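Local coordinates for protein putative glycoside hydrolase (PDB 3GYC) that probably hydrolyses glycosidic bonds in carbohydrates, as a cellulase-like enzyme built on a TIM barrel, at residues 78-83 / 249-254; 238-243 / 284-289. One frame throughout, in Å; residues are numbered along the deposited sequence.

Three of the four segments, 238-243, 249-254 and 284-289, belong to the long excursion between barrel strands 231-232 and 301-303; 78-83 comes from the loop between strands 71-73 and 88-90. Both interactions are small, partly buried polar contacts away from the hydrophobic core. Interaction 1 joins two irregular loops from different parts of the barrel through a weak amide-hydroxyl bond and a water. Interaction 2 alone lies wholly within the excursion, tying the turn 238-243 that leads into helix 240-249 to the long helix 276-297 by a lysine, which holds a glutamine directly and through water. Helix 240-249 links the two along the chain, and they touch where Tyr-253 of interaction 1 probably hydrogen-bonds Gln-239 of interaction 2.

Interaction 1 of 2, residues 78-83 / 249-254; sequences NQQDWG and VGYGYN. With EDO (1,2-ethanediol), chain D.
Gln-79 meets Asn-254 through the aliphatic root of its side chain: CB and CG both rest against the backbone O of Asn-254, CG at 3.7 Å. The chain then bends at chi2 (-66°), turning the amide back so that NE2 donates to OD1 of Asn-78, 3.0 Å away, from above that carbonyl plane. Glutamine suits this place because its methylenes pack while its amide serves a loop neighbour.

Gln-80, buried, makes the polar link. Its NE2 lies near the plane of the Tyr-251 ring, beyond its edge, and reaches OH at 3.1 Å, but the angle at the hydrogen is only 129° and the bond is weak. The amide stands almost upright to the ring, with 84° between the planes. A water accepts from NE2 at 2.8 Å and donates to Asn-254 O at 2.9 Å, bridging the two loops. Each group has a stronger partner outside: Tyr-261 OH for OE1 of Gln-80, and Asp-311 for the Tyr-251 hydroxyl.

Asp-81 OD1 accepts from O2 of an ethanediol at 3.0 Å, a molecule probably left from crystallisation and also bound by Arg-29.

The loop 78-83 connects antiparallel strands 71-73 and 88-90, while 249-254 leads from helix 240-249 to helix 259-273. Both lie in connections that follow barrel strands, 53-57 and 231-232, so the contact joins two beta-alpha connections of the TIM barrel. Tyr-251 packs on Val-264 of helix 259-273, and Trp-82 leans on barrel strand 17-23.

Interaction 2 of 2, residues 238-243 / 284-289; sequences AQQNGG and TDKIEL
Gln-240 and Lys-286 bring the two backbones nearest, with their CA atoms 7.9 Å apart, one in a turn leading into helix 240-249 and the other within regular helix. On the first side the chain takes backbone angles of the left-handed helical region at Asn-241, Gly-242 and Gly-243, which glycine adopts without strain and asparagine tolerates better than most residues, and the turn is secured by Gly-243 N bonding to Gln-239 O at 3.0 Å.

A single pair of side chains carries the contact. Both start out toward the opposite segment, and each is folded. Lys-286 leaves its helix with CG anti to the backbone N (chi1 -180°), then curls through three successive bends near +60°, so that its chain wraps about the glutamine carbonyl. CB and CE each lie 3.5 Å from Gln-240 OE1, and NZ closes in to 2.6 Å, a short hydrogen bond lying in the carbonyl plane and directed at a lone pair of OE1.

The glutamine amide uses its other end as well. NE2 donates to a water at 3.0 Å, and that water also accepts from Lys-286 NZ at 2.8 Å, so direct bond and water together close a ring that fixes how the amide is turned. NE2 has a second acceptor in Trp-236 O, and NZ a third in Gly-215 O. Three acceptors match the three hydrogens of an ammonium group, and probably help to keep the lysine charged in this partly buried site. Glutamine suits its place by offering an acceptor and a donor together without adding charge.

Gln-240 also packs on Leu-282 of helix 276-297, and Thr-284 and Glu-288 of that helix touch helix 321-337. The contact is thus local polar packing, joining the turn after barrel strand 231-232 to the long helix that precedes barrel strand 301-303.

Interaction 1 of 2, residues 78-83 / 249-254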
loop_
_atom_site.group_PDB
_atom_site.type_symbol
_atom_site.label_atom_id
_atom_site.label_comp_id
_atom_site.label_asym_id
_atom_site.label_seq_id
_atom_site.Cartn_x
_atom_site.Cartn_y
_atom_site.Cartn_z
ATOM N N ASN A 78 -18.491 2.916 4.873
ATOM C CA ASN A 78 -19.460 2.356 3.969
ATOM C C ASN A 78 -19.436 3.135 2.642
ATOM O O ASN A 78 -20.176 2.835 1.725
ATOM C CB ASN A 78 -20.850 2.265 4.612
ATOM C CG ASN A 78 -21.471 3.612 4.902
ATOM O OD1 ASN A 78 -21.079 4.645 4.375
ATOM N ND2 ASN A 78 -22.492 3.587 5.721
ATOM N N GLN A 79 -18.569 4.133 2.549
ATOM C CA GLN A 79 -18.488 4.959 1.342
ATOM C C GLN A 79 -17.470 4.481 0.307
ATOM O O GLN A 79 -17.529 4.909 -0.844
ATOM C CB GLN A 79 -18.156 6.392 1.764
ATOM C CG GLN A 79 -19.254 6.971 2.545
ATOM C CD GLN A 79 -20.475 7.131 1.682
ATOM O OE1 GLN A 79 -20.401 7.763 0.634
ATOM N NE2 GLN A 79 -21.601 6.629 2.141
ATOM N N GLN A 80 -16.559 3.593 0.698
ATOM C CA GLN A 80 -15.530 3.082 -0.246
ATOM C C GLN A 80 -15.709 1.618 -0.571
ATOM O O GLN A 80 -16.345 0.880 0.205
ATOM C CB GLN A 80 -14.127 3.295 0.314
ATOM C CG GLN A 80 -13.858 4.641 0.843
ATOM C CD GLN A 80 -14.062 5.750 -0.187
ATOM O OE1 GLN A 80 -13.923 5.522 -1.375
ATOM N NE2 GLN A 80 -14.418 6.937 0.280
ATOM N N ASP A 81 -15.076 1.168 -1.665
ATOM C CA ASP A 81 -15.180 -0.245 -2.099
ATOM C C ASP A 81 -13.959 -1.154 -1.777
ATOM O O ASP A 81 -13.809 -2.235 -2.352
ATOM C CB ASP A 81 -15.558 -0.328 -3.616
ATOM C CG ASP A 81 -17.053 0.034 -3.885
ATOM O OD1 ASP A 81 -17.881 0.033 -2.913
ATOM O OD2 ASP A 81 -17.381 0.326 -5.069
ATOM N N TRP A 82 -13.081 -0.701 -0.889
ATOM C CA TRP A 82 -12.027 -1.545 -0.375
ATOM C C TRP A 82 -12.647 -2.229 0.834
ATOM O O TRP A 82 -13.313 -1.597 1.657
ATOM C CB TRP A 82 -10.807 -0.787 0.070
ATOM C CG TRP A 82 -10.146 -0.081 -1.010
ATOM C CD1 TRP A 82 -9.442 -0.628 -2.045
ATOM C CD2 TRP A 82 -10.129 1.334 -1.201
ATOM N NE1 TRP A 82 -8.979 0.375 -2.871
ATOM C CE2 TRP A 82 -9.391 1.583 -2.374
ATOM C CE3 TRP A 82 -10.651 2.425 -0.485
ATOM C CZ2 TRP A 82 -9.132 2.868 -2.831
ATOM C CZ3 TRP A 82 -10.405 3.707 -0.960
ATOM C CH2 TRP A 82 -9.655 3.914 -2.117
ATOM N N GLY A 83 -12.423 -3.515 0.946
ATOM C CA GLY A 83 -12.954 -4.244 2.085
ATOM C C GLY A 83 -14.463 -4.231 2.258
ATOM O O GLY A 83 -15.219 -4.132 1.303
ATOM N N VAL A 249 -12.677 20.806 -4.711
ATOM C CA VAL A 249 -13.761 19.890 -5.016
ATOM C C VAL A 249 -14.772 19.805 -3.893
ATOM O O VAL A 249 -15.969 19.662 -4.149
ATOM C CB VAL A 249 -13.201 18.488 -5.323
ATOM C CG1 VAL A 249 -14.308 17.389 -5.350
ATOM C CG2 VAL A 249 -12.436 18.526 -6.623
ATOM N N GLY A 250 -14.296 19.906 -2.661
ATOM C CA GLY A 250 -15.139 19.734 -1.495
ATOM C C GLY A 250 -15.183 18.290 -0.992
ATOM O O GLY A 250 -16.226 17.825 -0.551
ATOM N N TYR A 251 -14.059 17.588 -1.046
ATOM C CA TYR A 251 -13.957 16.193 -0.589
ATOM C C TYR A 251 -13.189 16.097 0.732
ATOM O O TYR A 251 -12.054 16.524 0.809
ATOM C CB TYR A 251 -13.262 15.333 -1.638
ATOM C CG TYR A 251 -13.351 13.852 -1.297
ATOM C CD1 TYR A 251 -14.569 13.184 -1.410
ATOM C CD2 TYR A 251 -12.261 13.157 -0.768
ATOM C CE1 TYR A 251 -14.694 11.864 -1.074
ATOM C CE2 TYR A 251 -12.361 11.816 -0.449
ATOM C CZ TYR A 251 -13.593 11.181 -0.598
ATOM O OH TYR A 251 -13.795 9.894 -0.265
ATOM N N GLY A 252 -13.790 15.479 1.752
ATOM C CA GLY A 252 -13.178 15.383 3.076
ATOM C C GLY A 252 -13.027 13.981 3.624
ATOM O O GLY A 252 -13.004 13.797 4.828
ATOM N N TYR A 253 -12.945 12.989 2.742
ATOM C CA TYR A 253 -12.736 11.601 3.101
ATOM C C TYR A 253 -13.800 11.041 4.068
ATOM O O TYR A 253 -13.516 10.109 4.815
ATOM C CB TYR A 253 -11.337 11.380 3.689
ATOM C CG TYR A 253 -10.174 11.901 2.872
ATOM C CD1 TYR A 253 -9.742 13.204 3.019
ATOM C CD2 TYR A 253 -9.459 11.068 2.021
ATOM C CE1 TYR A 253 -8.647 13.677 2.323
ATOM C CE2 TYR A 253 -8.366 11.529 1.313
ATOM C CZ TYR A 253 -7.974 12.843 1.454
ATOM O OH TYR A 253 -6.883 13.343 0.759
ATOM N N ASN A 254 -15.020 11.561 4.017
ATOM C CA ASN A 254 -16.062 11.089 4.921
ATOM C C ASN A 254 -16.279 9.568 4.761
ATOM O O ASN A 254 -16.397 9.047 3.651
ATOM C CB ASN A 254 -17.355 11.868 4.751
ATOM C CG ASN A 254 -18.255 11.721 5.950
ATOM O OD1 ASN A 254 -18.840 10.654 6.188
ATOM N ND2 ASN A 254 -18.331 12.766 6.742
HETATM C C1 EDO D . -20.816 -3.239 -2.133
HETATM O O1 EDO D . -19.988 -3.846 -3.143
HETATM C C2 EDO D . -20.090 -2.081 -1.512
HETATM O O2 EDO D . -18.701 -2.342 -1.240
HETATM O O HOH W 1 -14.244 7.140 3.054
#

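Interaction 2 of 2, residues 238-243 / 284-289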
loop_
_atom_site.group_PDB
_atom_site.type_symbol
_atom_site.label_atom_id
_atom_site.label_comp_id
_atom_site.label_asym_id
_atom_site.label_seq_id
_atom_site.Cartn_x
_atom_site.Cartn_y
_atom_site.Cartn_z
ATOM N N ALA A 238 -4.234 14.574 -5.912
ATOM C CA ALA A 238 -5.296 15.164 -5.124
ATOM C C ALA A 238 -4.849 15.748 -3.778
ATOM O O ALA A 238 -5.512 16.656 -3.263
ATOM C CB ALA A 238 -6.434 14.157 -4.927
ATOM N N GLN A 239 -3.743 15.242 -3.224
ATOM C CA GLN A 239 -3.213 15.680 -1.907
ATOM C C GLN A 239 -2.093 16.726 -1.987
ATOM O O GLN A 239 -1.711 17.305 -0.968
ATOM C CB GLN A 239 -2.677 14.481 -1.110
ATOM C CG GLN A 239 -3.749 13.482 -0.667
ATOM C CD GLN A 239 -3.233 12.416 0.266
ATOM O OE1 GLN A 239 -2.055 12.062 0.254
ATOM N NE2 GLN A 239 -4.121 11.871 1.056
ATOM N N GLN A 240 -1.593 16.984 -3.190
ATOM C CA GLN A 240 -0.513 17.926 -3.368
ATOM C C GLN A 240 -0.945 19.336 -3.036
ATOM O O GLN A 240 -2.132 19.661 -3.057
ATOM C CB GLN A 240 0.036 17.862 -4.796
ATOM C CG GLN A 240 0.525 16.482 -5.208
ATOM C CD GLN A 240 1.433 15.891 -4.190
ATOM O OE1 GLN A 240 2.391 16.519 -3.770
ATOM N NE2 GLN A 240 1.146 14.675 -3.772
ATOM N N ASN A 241 0.045 20.166 -2.721
ATOM C CA ASN A 241 -0.169 21.576 -2.361
ATOM C C ASN A 241 -1.210 21.735 -1.237
ATOM O O ASN A 241 -2.189 22.501 -1.357
ATOM C CB ASN A 241 -0.553 22.394 -3.600
ATOM C CG ASN A 241 -0.534 23.891 -3.349
ATOM O OD1 ASN A 241 0.183 24.387 -2.472
ATOM N ND2 ASN A 241 -1.310 24.624 -4.134
ATOM N N GLY A 242 -0.991 20.981 -0.155
ATOM C CA GLY A 242 -1.867 21.002 1.022
ATOM C C GLY A 242 -3.272 20.543 0.712
ATOM O O GLY A 242 -4.233 21.037 1.289
ATOM N N GLY A 243 -3.389 19.625 -0.234
ATOM C CA GLY A 243 -4.665 19.065 -0.636
ATOM C C GLY A 243 -5.534 20.034 -1.402
ATOM O O GLY A 243 -6.741 20.011 -1.251
ATOM N N THR A 284 3.986 15.236 -10.867
ATOM C CA THR A 284 5.320 14.875 -11.353
ATOM C C THR A 284 6.450 15.550 -10.542
ATOM O O THR A 284 7.519 14.983 -10.383
ATOM C CB THR A 284 5.458 15.126 -12.866
ATOM O OG1 THR A 284 5.233 16.515 -13.150
ATOM C CG2 THR A 284 4.454 14.260 -13.627
ATOM N N ASP A 285 6.196 16.736 -9.996
ATOM C CA ASP A 285 7.173 17.406 -9.149
ATOM C C ASP A 285 7.413 16.657 -7.846
ATOM O O ASP A 285 8.547 16.540 -7.375
ATOM C CB ASP A 285 6.758 18.860 -8.885
ATOM C CG ASP A 285 7.088 19.777 -10.058
ATOM O OD1 ASP A 285 7.747 19.309 -11.026
ATOM O OD2 ASP A 285 6.711 20.974 -10.006
ATOM N N LYS A 286 6.350 16.137 -7.260
ATOM C CA LYS A 286 6.480 15.326 -6.052
ATOM C C LYS A 286 7.222 13.999 -6.328
ATOM O O LYS A 286 8.084 13.577 -5.540
ATOM C CB LYS A 286 5.091 15.012 -5.472
ATOM C CG LYS A 286 5.110 14.176 -4.198
ATOM C CD LYS A 286 6.039 14.669 -3.121
ATOM C CE LYS A 286 5.695 16.032 -2.638
ATOM N NZ LYS A 286 4.309 16.054 -2.038
ATOM N N ILE A 287 6.874 13.349 -7.438
ATOM C CA ILE A 287 7.504 12.090 -7.820
ATOM C C ILE A 287 9.007 12.270 -8.029
ATOM O O ILE A 287 9.793 11.447 -7.598
ATOM C CB ILE A 287 6.878 11.495 -9.098
ATOM C CG1 ILE A 287 5.423 11.055 -8.847
ATOM C CG2 ILE A 287 7.682 10.317 -9.598
ATOM C CD1 ILE A 287 4.664 10.753 -10.113
ATOM N N GLU A 288 9.389 13.328 -8.717
ATOM C CA GLU A 288 10.806 13.608 -8.968
ATOM C C GLU A 288 11.521 13.918 -7.655
ATOM O O GLU A 288 12.629 13.436 -7.420
ATOM C CB GLU A 288 10.963 14.768 -9.942
ATOM C CG GLU A 288 10.404 14.537 -11.363
ATOM C CD GLU A 288 11.118 13.424 -12.172
ATOM O OE1 GLU A 288 12.190 12.896 -11.753
ATOM O OE2 GLU A 288 10.597 13.086 -13.263
ATOM N N LEU A 289 10.877 14.713 -6.796
ATOM C CA LEU A 289 11.421 15.050 -5.473
ATOM C C LEU A 289 11.643 13.772 -4.646
ATOM O O LEU A 289 12.729 13.569 -4.065
ATOM C CB LEU A 289 10.501 16.033 -4.738
ATOM C CG LEU A 289 10.939 16.482 -3.332
ATOM C CD1 LEU A 289 12.336 17.137 -3.288
ATOM C CD2 LEU A 289 9.887 17.402 -2.746
HETATM O O HOH W 2 2.821 13.802 -1.440
#